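Local coordinates for protein dual function macrocyclase-peptidase POPB (Galerina marginata, PDB 5N4B) that cleaves peptide bonds after prolyl residues and closes peptides into macrocycles in the biosynthesis of the amanitin toxins of this mushroom, at residues A235-H240 with I250-D255; E260-A265 with Y277-T282. The protein carries 1 engineered substitution. All coordinates share one frame; numbering follows the deposited sequence.

Interaction 1. Residues A235-H240 with I250-D255; sequences AMMCYH and IIVYQD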
loop_
_atom_site.group_PDB
_atom_site.type_symbol
_atom_site.label_atom_id
_atom_site.label_comp_id
_atom_site.label_asym_id
_atom_site.label_seq_id
_atom_site.Cartn_x
_atom_site.Cartn_y
_atom_site.Cartn_z
ATOM N N ALA A 235 -5.165 6.633 20.630
ATOM C CA ALA A 235 -3.746 6.415 20.348
ATOM C C ALA A 235 -2.863 7.293 21.210
ATOM O O ALA A 235 -3.210 8.431 21.586
ATOM C CB ALA A 235 -3.437 6.724 18.890
ATOM N N MET A 236 -1.694 6.768 21.496
ATOM C CA MET A 236 -0.675 7.439 22.289
ATOM C C MET A 236 0.640 7.331 21.540
ATOM O O MET A 236 1.056 6.231 21.153
ATOM C CB MET A 236 -0.477 6.745 23.659
ATOM C CG MET A 236 -1.693 6.767 24.540
ATOM S SD MET A 236 -1.647 5.518 25.830
ATOM C CE MET A 236 -2.324 4.144 24.898
ATOM N N MET A 237 1.337 8.441 21.379
ATOM C CA MET A 237 2.726 8.388 20.948
ATOM C C MET A 237 3.594 8.216 22.190
ATOM O O MET A 237 3.528 9.019 23.125
ATOM C CB MET A 237 3.113 9.641 20.161
ATOM C CG MET A 237 4.538 9.651 19.669
ATOM S SD MET A 237 5.012 8.309 18.590
ATOM C CE MET A 237 3.905 8.614 17.228
ATOM N N CYS A 238 4.395 7.174 22.200
ATOM C CA CYS A 238 5.137 6.756 23.364
ATOM C C CYS A 238 6.605 6.610 23.031
ATOM O O CYS A 238 6.997 6.550 21.845
ATOM C CB CYS A 238 4.632 5.408 23.879
ATOM S SG CYS A 238 2.954 5.480 24.536
ATOM N N TYR A 239 7.408 6.559 24.089
ATOM C CA TYR A 239 8.845 6.349 24.000
ATOM C C TYR A 239 9.247 5.165 24.856
ATOM O O TYR A 239 8.885 5.100 26.037
ATOM C CB TYR A 239 9.597 7.612 24.435
ATOM C CG TYR A 239 11.066 7.466 24.486
ATOM C CD1 TYR A 239 11.880 7.518 23.351
ATOM C CD2 TYR A 239 11.656 7.272 25.731
ATOM C CE1 TYR A 239 13.290 7.370 23.517
ATOM C CE2 TYR A 239 12.986 7.110 25.871
ATOM C CZ TYR A 239 13.783 7.171 24.805
ATOM O OH TYR A 239 15.134 6.993 25.109
ATOM N N HIS A 240 9.959 4.217 24.251
ATOM C CA HIS A 240 10.488 3.039 24.917
ATOM C C HIS A 240 12.000 3.131 25.032
ATOM O O HIS A 240 12.691 3.288 24.018
ATOM C CB HIS A 240 10.140 1.781 24.124
ATOM C CG HIS A 240 10.714 0.560 24.738
ATOM N ND1 HIS A 240 10.293 0.108 25.963
ATOM C CD2 HIS A 240 11.760 -0.215 24.395
ATOM C CE1 HIS A 240 11.006 -0.950 26.319
ATOM N NE2 HIS A 240 11.904 -1.174 25.379
ATOM N N ILE A 250 7.312 6.182 28.312
ATOM C CA ILE A 250 6.832 7.547 28.488
ATOM C C ILE A 250 5.754 7.821 27.448
ATOM O O ILE A 250 5.930 7.484 26.271
ATOM C CB ILE A 250 8.012 8.523 28.314
ATOM C CG1 ILE A 250 9.006 8.329 29.461
ATOM C CG2 ILE A 250 7.523 9.964 28.251
ATOM C CD1 ILE A 250 10.339 9.017 29.236
ATOM N N ILE A 251 4.648 8.448 27.843
ATOM C CA ILE A 251 3.651 8.944 26.906
ATOM C C ILE A 251 4.104 10.335 26.477
ATOM O O ILE A 251 4.062 11.287 27.269
ATOM C CB ILE A 251 2.233 8.991 27.500
ATOM C CG1 ILE A 251 1.737 7.573 27.790
ATOM C CG2 ILE A 251 1.284 9.634 26.493
ATOM C CD1 ILE A 251 0.348 7.537 28.473
ATOM N N VAL A 252 4.564 10.448 25.232
ATOM C CA VAL A 252 5.041 11.688 24.624
ATOM C C VAL A 252 3.867 12.578 24.221
ATOM O O VAL A 252 3.909 13.810 24.364
ATOM C CB VAL A 252 5.915 11.296 23.411
ATOM C CG1 VAL A 252 6.230 12.427 22.553
ATOM C CG2 VAL A 252 7.192 10.627 23.906
ATOM N N TYR A 253 2.792 11.987 23.716
ATOM C CA TYR A 253 1.604 12.755 23.385
ATOM C C TYR A 253 0.376 11.851 23.324
ATOM O O TYR A 253 0.437 10.734 22.824
ATOM C CB TYR A 253 1.702 13.526 22.049
ATOM C CG TYR A 253 0.591 14.558 21.967
ATOM C CD1 TYR A 253 0.615 15.662 22.804
ATOM C CD2 TYR A 253 -0.453 14.431 21.096
ATOM C CE1 TYR A 253 -0.423 16.589 22.798
ATOM C CE2 TYR A 253 -1.494 15.361 21.021
ATOM C CZ TYR A 253 -1.467 16.439 21.896
ATOM O OH TYR A 253 -2.472 17.383 21.922
ATOM N N GLN A 254 -0.760 12.377 23.781
ATOM C CA GLN A 254 -2.076 11.823 23.479
ATOM C C GLN A 254 -3.095 12.943 23.605
ATOM O O GLN A 254 -2.787 14.007 24.162
ATOM C CB GLN A 254 -2.426 10.646 24.394
ATOM C CG GLN A 254 -2.730 10.995 25.812
ATOM C CD GLN A 254 -3.175 9.749 26.574
ATOM O OE1 GLN A 254 -4.130 9.060 26.185
ATOM N NE2 GLN A 254 -2.480 9.452 27.612
ATOM N N ASP A 255 -4.290 12.711 23.068
ATOM C CA ASP A 255 -5.330 13.748 23.082
ATOM C C ASP A 255 -6.675 13.086 23.323
ATOM O O ASP A 255 -7.343 12.639 22.392
ATOM C CB ASP A 255 -5.322 14.581 21.808
ATOM C CG ASP A 255 -6.285 15.715 21.861
ATOM O OD1 ASP A 255 -7.093 15.740 22.811
ATOM O OD2 ASP A 255 -6.262 16.546 20.912
HETATM O O HOH W 1 -5.192 10.003 22.075
#
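Strands 236-240 and 250-254 run antiparallel, their axes 4.4 Å apart at closest approach, and a classic beta bulge breaks their register: Val252 and Tyr253 both face Met237. The carbonyl oxygen of Met237 is gripped by two amides, Val252 N at 2.7 Å through a rather bent bond (133° at the hydrogen) and Tyr253 N at 3.1 Å, the latter straighter and lying on a lone pair. Met237 N returns a bond to Tyr253 O, nearly along the C=O axis. Beyond the bulge Tyr239 and Ile250 form a regular hydrogen-bonded pair, with Tyr239 N 2.8 Å from Ile250 O. The extra residue turns Val252 toward the partner strand, so its CG2 meets Tyr239 CB at 3.9 Å. On the face shared by Met237, Tyr239, Ile250 and Tyr253, Tyr239, with CG anti to the backbone N (chi1 175°), lies alongside Ile250 and touches the CD1 methyl with CD2. The other face carries Met236, Cys238 and Ile251. Here the thioether of Met236 crosses Ile251 obliquely, SD resting 3.9 Å from CD1, while Cys238 SG sits against Ile251 CG1. At the open end of the hairpin a water donates to Ala235 O and accepts from Asp255 N, linking the two segments just outside the strands. The pair is the outer hairpin of a four-stranded propeller blade: strand 236-241 is bonded on its other edge to strand 214-219 through Met236, Cys238 and His240, strand 250-254 is one of the two edge strands, and the Tyr253 ring packs edge-to-face with Trp289 and Tyr263 of the following blade.

Interaction 2. Residues E260-A265 with Y277-T282; sequences EWIYGA and YQFKDT
An antiparallel beta hairpin, formed by the first two strands of a four-stranded blade in the N-terminal beta-propeller, joins residues 260-265 to 277-282. Two hydrogen-bonded pairs hold it in regular register: Ile262 with Phe279, where Phe279 N lies 2.8 Å from Ile262 O, and Gly264 with Tyr277. The bonds of the first pair stay in the carbonyl planes, whereas in the second each N-H comes from above the partner's carbonyl plane, although Tyr277 N to Gly264 O is nearly straight at 171°. Between them, in the non-hydrogen-bonded pair, Gln278 lies alongside Tyr263, its CG in the plane of the ring at the edge, 3.7 Å from CE1. The chain, extended beyond CG, carries OE1 onward to the edge of the Trp261 indole, 3.4 Å from CE3. On the face shared by Ile262, Gly264, Tyr277 and Phe279, the Phe279 ring turns its edge to the backbone, CE1 approaching Gly264 N, while its CB meets Ile262 CG1. Tyr277 runs its ring along Gly264 and Ala265, and its hydroxyl is hydrogen-bonded to Asp266 and Ile317 N. The side chain of Ile262 is about 10 Å from that of the catalytic His699, without touching it. Where the strands give way to loop, a water donates to both Glu260 OE2 and Lys280 O. Beside it, Lys280 makes a CH-pi contact with Trp261: CB stands over one face of the indole, 3.8 Å from the centroid of its five-membered ring.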
loop_
_atom_site.group_PDB
_atom_site.type_symbol
_atom_site.label_atom_id
_atom_site.label_comp_id
_atom_site.label_asym_id
_atom_site.label_seq_id
_atom_site.Cartn_x
_atom_site.Cartn_y
_atom_site.Cartn_z
ATOM N N GLU A 260 -10.019 9.908 17.902
ATOM C CA GLU A 260 -9.808 9.326 16.599
ATOM C C GLU A 260 -8.509 9.782 15.939
ATOM O O GLU A 260 -8.097 9.157 14.957
ATOM C CB GLU A 260 -11.004 9.603 15.676
ATOM C CG GLU A 260 -11.088 10.977 15.024
ATOM C CD GLU A 260 -11.550 12.161 15.914
ATOM O OE1 GLU A 260 -11.623 12.096 17.197
ATOM O OE2 GLU A 260 -11.840 13.203 15.253
ATOM N N TRP A 261 -7.860 10.830 16.460
ATOM C CA TRP A 261 -6.631 11.325 15.838
ATOM C C TRP A 261 -5.499 10.324 16.084
ATOM O O TRP A 261 -5.446 9.649 17.109
ATOM C CB TRP A 261 -6.239 12.679 16.394
ATOM C CG TRP A 261 -7.184 13.795 16.099
ATOM C CD1 TRP A 261 -8.443 13.702 15.581
ATOM C CD2 TRP A 261 -6.942 15.173 16.345
ATOM N NE1 TRP A 261 -8.987 14.971 15.479
ATOM C CE2 TRP A 261 -8.079 15.882 15.940
ATOM C CE3 TRP A 261 -5.868 15.875 16.871
ATOM C CZ2 TRP A 261 -8.174 17.264 16.057
ATOM C CZ3 TRP A 261 -5.944 17.274 16.964
ATOM C CH2 TRP A 261 -7.101 17.941 16.583
ATOM N N ILE A 262 -4.576 10.241 15.139
ATOM C CA ILE A 262 -3.376 9.423 15.245
ATOM C C ILE A 262 -2.134 10.298 15.048
ATOM O O ILE A 262 -2.222 11.468 14.634
ATOM C CB ILE A 262 -3.395 8.194 14.324
ATOM C CG1 ILE A 262 -3.398 8.611 12.856
ATOM C CG2 ILE A 262 -4.609 7.319 14.696
ATOM C CD1 ILE A 262 -3.063 7.411 11.901
ATOM N N TYR A 263 -0.981 9.704 15.335
ATOM C CA TYR A 263 0.246 10.422 15.587
ATOM C C TYR A 263 1.412 9.793 14.825
ATOM O O TYR A 263 1.436 8.595 14.556
ATOM C CB TYR A 263 0.584 10.502 17.093
ATOM C CG TYR A 263 -0.598 11.057 17.821
ATOM C CD1 TYR A 263 -0.974 12.372 17.632
ATOM C CD2 TYR A 263 -1.431 10.234 18.580
ATOM C CE1 TYR A 263 -2.119 12.857 18.212
ATOM C CE2 TYR A 263 -2.588 10.740 19.174
ATOM C CZ TYR A 263 -2.907 12.047 18.965
ATOM O OH TYR A 263 -4.046 12.576 19.497
ATOM N N GLY A 264 2.355 10.628 14.456
ATOM C CA GLY A 264 3.643 10.182 13.964
ATOM C C GLY A 264 4.737 11.057 14.542
ATOM O O GLY A 264 4.467 12.094 15.146
ATOM N N ALA A 265 5.979 10.639 14.359
ATOM C CA ALA A 265 7.127 11.332 14.902
ATOM C C ALA A 265 8.306 11.247 13.979
ATOM O O ALA A 265 8.340 10.473 13.018
ATOM C CB ALA A 265 7.519 10.778 16.281
ATOM N N TYR A 277 3.718 14.734 14.490
ATOM C CA TYR A 277 2.693 14.901 13.484
ATOM C C TYR A 277 1.372 14.390 14.058
ATOM O O TYR A 277 1.337 13.409 14.818
ATOM C CB TYR A 277 2.983 14.067 12.247
ATOM C CG TYR A 277 4.354 14.264 11.619
ATOM C CD1 TYR A 277 4.728 15.437 11.041
ATOM C CD2 TYR A 277 5.230 13.218 11.554
ATOM C CE1 TYR A 277 5.970 15.581 10.476
ATOM C CE2 TYR A 277 6.476 13.361 10.976
ATOM C CZ TYR A 277 6.829 14.542 10.422
ATOM O OH TYR A 277 8.068 14.666 9.786
ATOM N N GLN A 278 0.281 15.070 13.735
ATOM C CA GLN A 278 -1.068 14.627 14.080
ATOM C C GLN A 278 -1.961 14.584 12.854
ATOM O O GLN A 278 -1.934 15.494 12.016
ATOM C CB GLN A 278 -1.733 15.522 15.111
ATOM C CG GLN A 278 -0.817 15.818 16.317
ATOM C CD GLN A 278 -1.481 16.571 17.429
ATOM O OE1 GLN A 278 -2.658 16.344 17.759
ATOM N NE2 GLN A 278 -0.730 17.486 18.013
ATOM N N PHE A 279 -2.764 13.528 12.778
ATOM C CA PHE A 279 -3.649 13.258 11.651
ATOM C C PHE A 279 -5.048 13.023 12.184
ATOM O O PHE A 279 -5.232 12.234 13.125
ATOM C CB PHE A 279 -3.206 12.022 10.856
ATOM C CG PHE A 279 -1.747 12.028 10.477
ATOM C CD1 PHE A 279 -0.809 11.488 11.346
ATOM C CD2 PHE A 279 -1.317 12.576 9.280
ATOM C CE1 PHE A 279 0.566 11.481 11.014
ATOM C CE2 PHE A 279 0.068 12.597 8.969
ATOM C CZ PHE A 279 0.972 12.063 9.819
ATOM N N LYS A 280 -6.032 13.632 11.571
ATOM C CA LYS A 280 -7.437 13.447 12.002
ATOM C C LYS A 280 -8.255 12.539 11.088
ATOM O O LYS A 280 -9.359 12.136 11.480
ATOM C CB LYS A 280 -8.137 14.799 12.151
ATOM C CG LYS A 280 -8.314 15.581 10.883
ATOM C CD LYS A 280 -9.211 16.775 11.125
ATOM C CE LYS A 280 -9.452 17.526 9.818
ATOM N NZ LYS A 280 -10.339 18.717 10.063
ATOM N N ASP A 281 -7.761 12.219 9.907
ATOM C CA ASP A 281 -8.463 11.474 8.860
ATOM C C ASP A 281 -7.418 11.068 7.813
ATOM O O ASP A 281 -6.209 11.131 8.091
ATOM C CB ASP A 281 -9.582 12.349 8.253
ATOM C CG ASP A 281 -9.084 13.635 7.617
ATOM O OD1 ASP A 281 -7.947 13.731 7.161
ATOM O OD2 ASP A 281 -9.849 14.638 7.524
ATOM N N THR A 282 -7.843 10.622 6.646
ATOM C CA THR A 282 -6.947 10.188 5.608
ATOM C C THR A 282 -6.636 11.187 4.591
ATOM O O THR A 282 -6.105 10.873 3.544
ATOM C CB THR A 282 -7.485 8.943 4.897
ATOM O OG1 THR A 282 -8.761 9.203 4.366
ATOM C CG2 THR A 282 -7.529 7.869 5.809
HETATM O O HOH W 2 -11.664 13.085 12.521
#

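Interactions 1 and 2 belong to successive blades of the propeller: strand 250-254 ends one four-stranded sheet and strand 262-267 opens the next, so the short connection between them passes from one hairpin to the other. Both are partly buried, but interaction 2 is nearer the chain's centre and reaches toward the catalytic histidine, while interaction 1 lies away from the annotated sites. Their chemistry differs too: a bulge with mainly aliphatic and sulfur packing plus the Tyr239 ring in the first, regular pairing with several aromatic rings in the second. The two hairpins touch directly: Met237 CE lies 3.6 Å from Gly264 CA, and Tyr263 OH packs on Asp255 CB at 3.3 Å.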